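Local coordinates for pseudoazurin (Blue copper protein) (PDB 3TU6) that binds one copper ion per chain in a cupredoxin fold and probably carries electrons in the bacterial periplasm, at residues 81-85 and 86-90; 119-122 and 123-127; 59-62 and 63-66. One frame throughout, in Å; residues are numbered along the deposited sequence.

Contact 1 of 3, residues 81-85 and 86-90; sequences APHVG and MGMIG. With CU (copper (II) ion), chain B.
His-83 and Met-88 meet at the copper ion of a type 1 (blue) copper site, on the loop that leads from strand 74-79 into strand 89-94 of this cupredoxin beta-sandwich. The principle it illustrates is that the backbone of one short loop can carry two metal ligands and be held by its own hydrogen bonds.

The side chain of Met-88 can be followed from its root. CB sits 3.4 Å from His-83 O and 3.7 Å from CB of His-83, and the two side chains run side by side from there toward the metal. With CG anti to the backbone N (chi1 -171°) and the rest of the chain extended, CG passes the ion without bonding to it, and SD then reaches copper at 2.5 Å. CE, beyond the sulfur, remains close to the metal without being a ligand. The shorter bond comes from the imidazole, whose ND1 is 2.1 Å from copper. Cys-80 and His-42 complete the four ligands.

The loop folds back on the carbonyl of His-83. Met-88 N donates to His-83 O at 3.1 Å, and a weak bond from Met-86 N reaches the same oxygen. Gly-87 N binds Val-84 O, and Gly-87 has a positive phi (105°), at which a CB would collide with the carbonyl O of Met-86, so glycine suits it. These bonds hold the loop that carries both ligands. At the start of strand 89-94, Ile-89 CG2 touches Val-84 CG2, and Ile-89 also packs on helix 112-125.

Two further neighbours touch the imidazole. CB of Pro-82 lies over the centre of one face, and SD of Met-86 comes to the ring edge, 3.9 Å from CD2 of His-83.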
loop_
_atom_site.group_PDB
_atom_site.type_symbol
_atom_site.label_atom_id
_atom_site.label_comp_id
_atom_site.label_asym_id
_atom_site.label_seq_id
_atom_site.Cartn_x
_atom_site.Cartn_y
_atom_site.Cartn_z
ATOM N N ALA A 81 -6.537 1.115 8.612
ATOM C CA ALA A 81 -6.931 0.426 9.847
ATOM C C ALA A 81 -8.446 0.204 9.958
ATOM O O ALA A 81 -8.882 -0.908 10.258
ATOM C CB ALA A 81 -6.403 1.172 11.073
ATOM N N PRO A 82 -9.251 1.257 9.722
ATOM C CA PRO A 82 -10.706 1.080 9.733
ATOM C C PRO A 82 -11.256 0.030 8.759
ATOM O O PRO A 82 -12.209 -0.671 9.098
ATOM C CB PRO A 82 -11.226 2.471 9.358
ATOM C CG PRO A 82 -10.192 3.398 9.858
ATOM C CD PRO A 82 -8.878 2.686 9.714
ATOM N N HIS A 83 -10.661 -0.080 7.572
ATOM C CA HIS A 83 -11.229 -0.905 6.502
ATOM C C HIS A 83 -10.331 -2.056 6.028
ATOM O O HIS A 83 -10.610 -2.661 4.992
ATOM C CB HIS A 83 -11.606 -0.016 5.313
ATOM C CG HIS A 83 -12.460 1.157 5.685
ATOM N ND1 HIS A 83 -12.024 2.460 5.572
ATOM C CD2 HIS A 83 -13.716 1.223 6.184
ATOM C CE1 HIS A 83 -12.981 3.278 5.974
ATOM N NE2 HIS A 83 -14.017 2.553 6.352
ATOM N N VAL A 84 -9.276 -2.375 6.778
ATOM C CA VAL A 84 -8.373 -3.462 6.380
ATOM C C VAL A 84 -9.120 -4.793 6.271
ATOM O O VAL A 84 -8.905 -5.548 5.322
ATOM C CB VAL A 84 -7.153 -3.618 7.327
ATOM C CG1 VAL A 84 -7.592 -3.898 8.761
ATOM C CG2 VAL A 84 -6.228 -4.721 6.818
ATOM N N GLY A 85 -10.014 -5.060 7.221
ATOM C CA GLY A 85 -10.830 -6.272 7.204
ATOM C C GLY A 85 -11.764 -6.355 6.006
ATOM O O GLY A 85 -12.148 -7.448 5.592
ATOM N N MET A 86 -12.127 -5.195 5.459
ATOM C CA MET A 86 -12.928 -5.108 4.238
ATOM C C MET A 86 -12.070 -5.196 2.971
ATOM O O MET A 86 -12.603 -5.198 1.860
ATOM C CB MET A 86 -13.725 -3.799 4.223
ATOM C CG MET A 86 -14.650 -3.616 5.420
ATOM S SD MET A 86 -15.563 -2.062 5.358
ATOM C CE MET A 86 -16.657 -2.368 3.972
ATOM N N GLY A 87 -10.750 -5.253 3.137
ATOM C CA GLY A 87 -9.821 -5.456 2.025
ATOM C C GLY A 87 -9.057 -4.223 1.574
ATOM O O GLY A 87 -8.411 -4.249 0.526
ATOM N N MET A 88 -9.108 -3.147 2.360
ATOM C CA MET A 88 -8.451 -1.898 1.979
ATOM C C MET A 88 -6.957 -1.924 2.310
ATOM O O MET A 88 -6.515 -1.375 3.325
ATOM C CB MET A 88 -9.133 -0.693 2.639
ATOM C CG MET A 88 -8.623 0.645 2.118
ATOM S SD MET A 88 -9.735 2.033 2.412
ATOM C CE MET A 88 -8.812 3.348 1.621
ATOM N N ILE A 89 -6.189 -2.586 1.447
ATOM C CA ILE A 89 -4.731 -2.550 1.515
ATOM C C ILE A 89 -4.163 -2.106 0.168
ATOM O O ILE A 89 -4.849 -2.159 -0.857
ATOM C CB ILE A 89 -4.126 -3.918 1.916
ATOM C CG1 ILE A 89 -4.536 -5.020 0.933
ATOM C CG2 ILE A 89 -4.554 -4.296 3.326
ATOM C CD1 ILE A 89 -3.744 -6.306 1.106
ATOM N N GLY A 90 -2.911 -1.663 0.188
ATOM C CA GLY A 90 -2.205 -1.275 -1.027
ATOM C C GLY A 90 -0.740 -1.644 -0.951
ATOM O O GLY A 90 -0.247 -2.057 0.102
HETATM CU CU CU B . -10.302 3.090 4.606
#

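Contact 2 of 3, residues 119-122 and 123-127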
loop_
_atom_site.group_PDB
_atom_site.type_symbol
_atom_site.label_atom_id
_atom_site.label_comp_id
_atom_site.label_asym_id
_atom_site.label_seq_id
_atom_site.Cartn_x
_atom_site.Cartn_y
_atom_site.Cartn_z
ATOM N N ILE A 119 -2.983 -8.149 -5.471
ATOM C CA ILE A 119 -1.818 -7.265 -5.529
ATOM C C ILE A 119 -0.559 -8.014 -5.966
ATOM O O ILE A 119 0.197 -7.519 -6.802
ATOM C CB ILE A 119 -1.566 -6.572 -4.167
ATOM C CG1 ILE A 119 -2.624 -5.495 -3.920
ATOM C CG2 ILE A 119 -0.178 -5.943 -4.125
ATOM C CD1 ILE A 119 -2.685 -5.017 -2.485
ATOM N N PHE A 120 -0.344 -9.204 -5.411
ATOM C CA PHE A 120 0.838 -10.006 -5.745
ATOM C C PHE A 120 0.801 -10.545 -7.177
ATOM O O PHE A 120 1.843 -10.656 -7.822
ATOM C CB PHE A 120 1.015 -11.162 -4.754
ATOM C CG PHE A 120 1.306 -10.717 -3.344
ATOM C CD1 PHE A 120 2.347 -9.833 -3.078
ATOM C CD2 PHE A 120 0.553 -11.196 -2.279
ATOM C CE1 PHE A 120 2.618 -9.423 -1.782
ATOM C CE2 PHE A 120 0.819 -10.787 -0.979
ATOM C CZ PHE A 120 1.855 -9.902 -0.733
ATOM N N ALA A 121 -0.390 -10.880 -7.670
ATOM C CA ALA A 121 -0.553 -11.285 -9.069
ATOM C C ALA A 121 -0.274 -10.112 -10.012
ATOM O O ALA A 121 0.314 -10.292 -11.082
ATOM C CB ALA A 121 -1.953 -11.835 -9.310
ATOM N N GLU A 122 -0.688 -8.914 -9.602
ATOM C CA GLU A 122 -0.479 -7.698 -10.390
ATOM C C GLU A 122 1.009 -7.361 -10.512
ATOM O O GLU A 122 1.477 -6.989 -11.587
ATOM C CB GLU A 122 -1.242 -6.521 -9.765
ATOM C CG GLU A 122 -1.311 -5.270 -10.641
ATOM C CD GLU A 122 -2.142 -4.149 -10.024
ATOM O OE1 GLU A 122 -1.775 -2.969 -10.211
ATOM O OE2 GLU A 122 -3.160 -4.438 -9.357
ATOM N N ILE A 123 1.742 -7.501 -9.410
ATOM C CA ILE A 123 3.181 -7.225 -9.388
ATOM C C ILE A 123 3.967 -8.265 -10.188
ATOM O O ILE A 123 4.845 -7.917 -10.977
ATOM C CB ILE A 123 3.729 -7.192 -7.942
ATOM C CG1 ILE A 123 3.150 -6.004 -7.171
ATOM C CG2 ILE A 123 5.249 -7.095 -7.943
ATOM C CD1 ILE A 123 3.401 -6.072 -5.679
ATOM N N GLU A 124 3.645 -9.539 -9.979
ATOM C CA GLU A 124 4.391 -10.632 -10.599
ATOM C C GLU A 124 4.095 -10.777 -12.092
ATOM O O GLU A 124 5.018 -10.780 -12.909
ATOM C CB GLU A 124 4.097 -11.953 -9.883
ATOM C CG GLU A 124 4.649 -12.024 -8.467
ATOM C CD GLU A 124 4.180 -13.259 -7.721
ATOM O OE1 GLU A 124 4.446 -14.382 -8.199
ATOM O OE2 GLU A 124 3.549 -13.106 -6.653
ATOM N N SER A 125 2.815 -10.892 -12.438
ATOM C CA SER A 125 2.406 -11.233 -13.807
ATOM C C SER A 125 1.658 -10.122 -14.554
ATOM O O SER A 125 1.366 -10.271 -15.741
ATOM C CB SER A 125 1.543 -12.500 -13.788
ATOM O OG SER A 125 0.337 -12.291 -13.075
ATOM N N GLY A 126 1.345 -9.021 -13.872
ATOM C CA GLY A 126 0.605 -7.914 -14.482
ATOM C C GLY A 126 -0.869 -7.914 -14.113
ATOM O O GLY A 126 -1.435 -6.864 -13.802
ATOM N N GLY A 127 -1.491 -9.091 -14.149
ATOM C CA GLY A 127 -2.899 -9.239 -13.777
ATOM C C GLY A 127 -3.205 -10.611 -13.208
ATOM O O GLY A 127 -2.687 -11.622 -13.684
#
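Backbone bonds of the alpha-helical i+4 to i kind join residues 119-122 to 123-125: Ile-123 N donates to Ile-119 O, and Glu-124 N to Phe-120 O, each at 3.0 Å. This is the C-terminal end of helix 112-125, a worked example of how a helix packs one flank on a beta-sandwich while its C-terminal end is finished by a serine and a glycine.

The inward flank is apolar. Ile-119 and Ile-123 lie side by side and point the same way, with CG2 of Ile-119 3.9 Å from CD1 of Ile-123. In Ile-123, CG1 sits beside the backbone N (chi1 -66°), which lays this branch against Ile-119 O. Both isoleucines rest on Val-24 of strand 19-27; Ile-119 also meets strand 89-94 at Ile-89 and Ala-91, and Ile-123 meets it at Val-93.

Around the helix from there, Phe-120 turns its ring to helix 100-104, where it packs on Leu-100 and Val-103. The extended chain of Glu-124 runs alongside the Phe-120 carbonyl, CG 3.2 Å from Phe-120 O, and brings OE2 to Phe-120 CB. That carboxylate forms a salt bridge with Lys-104, so the two helices are joined by charge as well as by apolar contact.

Toward the terminus the i+4 pattern continues, with a side-chain bond added. Gly-126 leaves helical geometry with a positive phi (101°), an angle that favours glycine, and its N makes a weak bond to Glu-122 O. Ser-125 holds OG between its backbone N and carbonyl carbon (chi1 64°), a position from which the hydroxyl can turn back along the helix. Ala-121 O therefore accepts two bonds from opposite faces of its carbonyl plane, from Ser-125 N at 2.9 Å and from Ser-125 OG at 2.8 Å.

Contact 3 of 3, residues 59-62 and 63-66; sequences KGKI and NEEI
Lys-61 and Glu-64 are the ends of a type II beta turn in the loop between strands 45-46 and 67-69, with Ile-62 and Asn-63 at its corners.

One backbone bond closes the turn and a side-chain bond braces it. Glu-64 N donates to Lys-61 O at 3.1 Å. In return Lys-61 N gives a nearly straight bond of 2.7 Å (176°) to Glu-64 OE1, on the anti side of the carboxylate. In the extended glutamate chain, chi1 of -171° swings CG away from the backbone N, and the chain lies alongside the lysine to make this reach.

Water adds a second layer. One molecule donates to both Glu-64 OE1 and Lys-59 O, with a weak, long link to Lys-61 NZ; another bridges Lys-61 O and Glu-64 O.

Van der Waals contact puts Ile-62 CG2 3.6 Å from Asn-63 OD1. Apolar contact is slight: Ile-62 packs on Pro-82, while CD1 of Ile-66 rests near Gly-60 CA. Asn-63 turns OD1 to the backbone N of Gly-41, beside the copper ligand His-42. A leucine in place of Asn-63 would probably leave the Gly-41 N-H without its acceptor and loosen the tie between the two loops.

The chemistry implies a turn fixed largely by polar bonds, with OE1 of Glu-64 shared between a backbone N-H and a water, and the nearby Lys-61 likely to favour the charged form of Glu-64.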
loop_
_atom_site.group_PDB
_atom_site.type_symbol
_atom_site.label_atom_id
_atom_site.label_comp_id
_atom_site.label_asym_id
_atom_site.label_seq_id
_atom_site.Cartn_x
_atom_site.Cartn_y
_atom_site.Cartn_z
ATOM N N LYS A 59 2.737 5.604 10.095
ATOM C CA LYS A 59 1.433 5.346 10.686
ATOM C C LYS A 59 0.615 6.635 10.651
ATOM O O LYS A 59 0.599 7.405 11.611
ATOM C CB LYS A 59 1.597 4.829 12.120
ATOM C CG LYS A 59 0.298 4.388 12.788
ATOM C CD LYS A 59 0.531 3.886 14.210
ATOM C CE LYS A 59 1.171 2.504 14.232
ATOM N NZ LYS A 59 1.387 2.011 15.622
ATOM N N GLY A 60 -0.050 6.867 9.523
ATOM C CA GLY A 60 -0.825 8.083 9.320
ATOM C C GLY A 60 -2.097 8.111 10.146
ATOM O O GLY A 60 -2.699 7.070 10.407
ATOM N N LYS A 61 -2.501 9.308 10.561
ATOM C CA LYS A 61 -3.765 9.492 11.271
ATOM C C LYS A 61 -4.918 9.483 10.269
ATOM O O LYS A 61 -4.696 9.542 9.057
ATOM C CB LYS A 61 -3.760 10.810 12.054
ATOM C CG LYS A 61 -2.653 10.927 13.102
ATOM C CD LYS A 61 -2.861 9.967 14.265
ATOM C CE LYS A 61 -1.797 10.153 15.341
ATOM N NZ LYS A 61 -0.434 9.806 14.856
ATOM N N ILE A 62 -6.144 9.407 10.778
ATOM C CA ILE A 62 -7.335 9.397 9.926
ATOM C C ILE A 62 -7.451 10.732 9.187
ATOM O O ILE A 62 -7.369 11.794 9.802
ATOM C CB ILE A 62 -8.628 9.134 10.741
ATOM C CG1 ILE A 62 -8.621 7.720 11.336
ATOM C CG2 ILE A 62 -9.867 9.328 9.867
ATOM C CD1 ILE A 62 -8.798 6.609 10.315
ATOM N N ASN A 63 -7.620 10.656 7.866
ATOM C CA ASN A 63 -7.673 11.831 6.979
ATOM C C ASN A 63 -6.355 12.609 6.850
ATOM O O ASN A 63 -6.326 13.675 6.227
ATOM C CB ASN A 63 -8.801 12.790 7.385
ATOM C CG ASN A 63 -10.148 12.104 7.485
ATOM O OD1 ASN A 63 -10.408 11.112 6.801
ATOM N ND2 ASN A 63 -11.016 12.632 8.336
ATOM N N GLU A 64 -5.270 12.082 7.415
ATOM C CA GLU A 64 -3.968 12.727 7.296
ATOM C C GLU A 64 -3.375 12.394 5.931
ATOM O O GLU A 64 -3.207 11.220 5.588
ATOM C CB GLU A 64 -3.017 12.273 8.409
ATOM C CG GLU A 64 -1.713 13.071 8.464
ATOM C CD GLU A 64 -0.750 12.588 9.538
ATOM O OE1 GLU A 64 -0.864 11.425 9.980
ATOM O OE2 GLU A 64 0.132 13.378 9.936
ATOM N N GLU A 65 -3.067 13.432 5.159
ATOM C CA GLU A 65 -2.487 13.266 3.834
ATOM C C GLU A 65 -0.969 13.162 3.947
ATOM O O GLU A 65 -0.238 14.090 3.601
ATOM C CB GLU A 65 -2.902 14.425 2.926
ATOM C CG GLU A 65 -4.410 14.516 2.741
ATOM C CD GLU A 65 -4.817 15.452 1.621
ATOM O OE1 GLU A 65 -4.202 16.531 1.488
ATOM O OE2 GLU A 65 -5.761 15.108 0.878
ATOM N N ILE A 66 -0.511 12.010 4.432
ATOM C CA ILE A 66 0.897 11.807 4.758
ATOM C C ILE A 66 1.729 11.513 3.510
ATOM O O ILE A 66 1.287 10.795 2.611
ATOM C CB ILE A 66 1.070 10.661 5.795
ATOM C CG1 ILE A 66 2.487 10.665 6.378
ATOM C CG2 ILE A 66 0.747 9.302 5.176
ATOM C CD1 ILE A 66 2.666 9.711 7.542
HETATM O O HOH W 1 0.910 10.589 11.871
HETATM O O HOH W 2 -3.237 8.408 6.754
#

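Along the chain the order is contact 3, contact 1, contact 2, and each follows the last without overlap. Contacts 3 and 1 belong to neighbouring loops at the copper end of the sandwich, their centres 14 Å apart, and Pro-82 CG meets Ile-62 CD1 at 3.5 Å. Contact 1 then runs into strand 89-94, against which helix 112-125 of contact 2 packs: Ile-89 CG1 touches Ile-119 CD1 at 3.9 Å although those centres are 19 Å apart. Contacts 2 and 3 do not touch and lie on opposite sides of the chain's centre, about 17 Å apart at their nearest atoms. Residues 81-90 thus touch the surface turn through Pro-82, in the copper loop, and the C-terminal helix through strand 89-94.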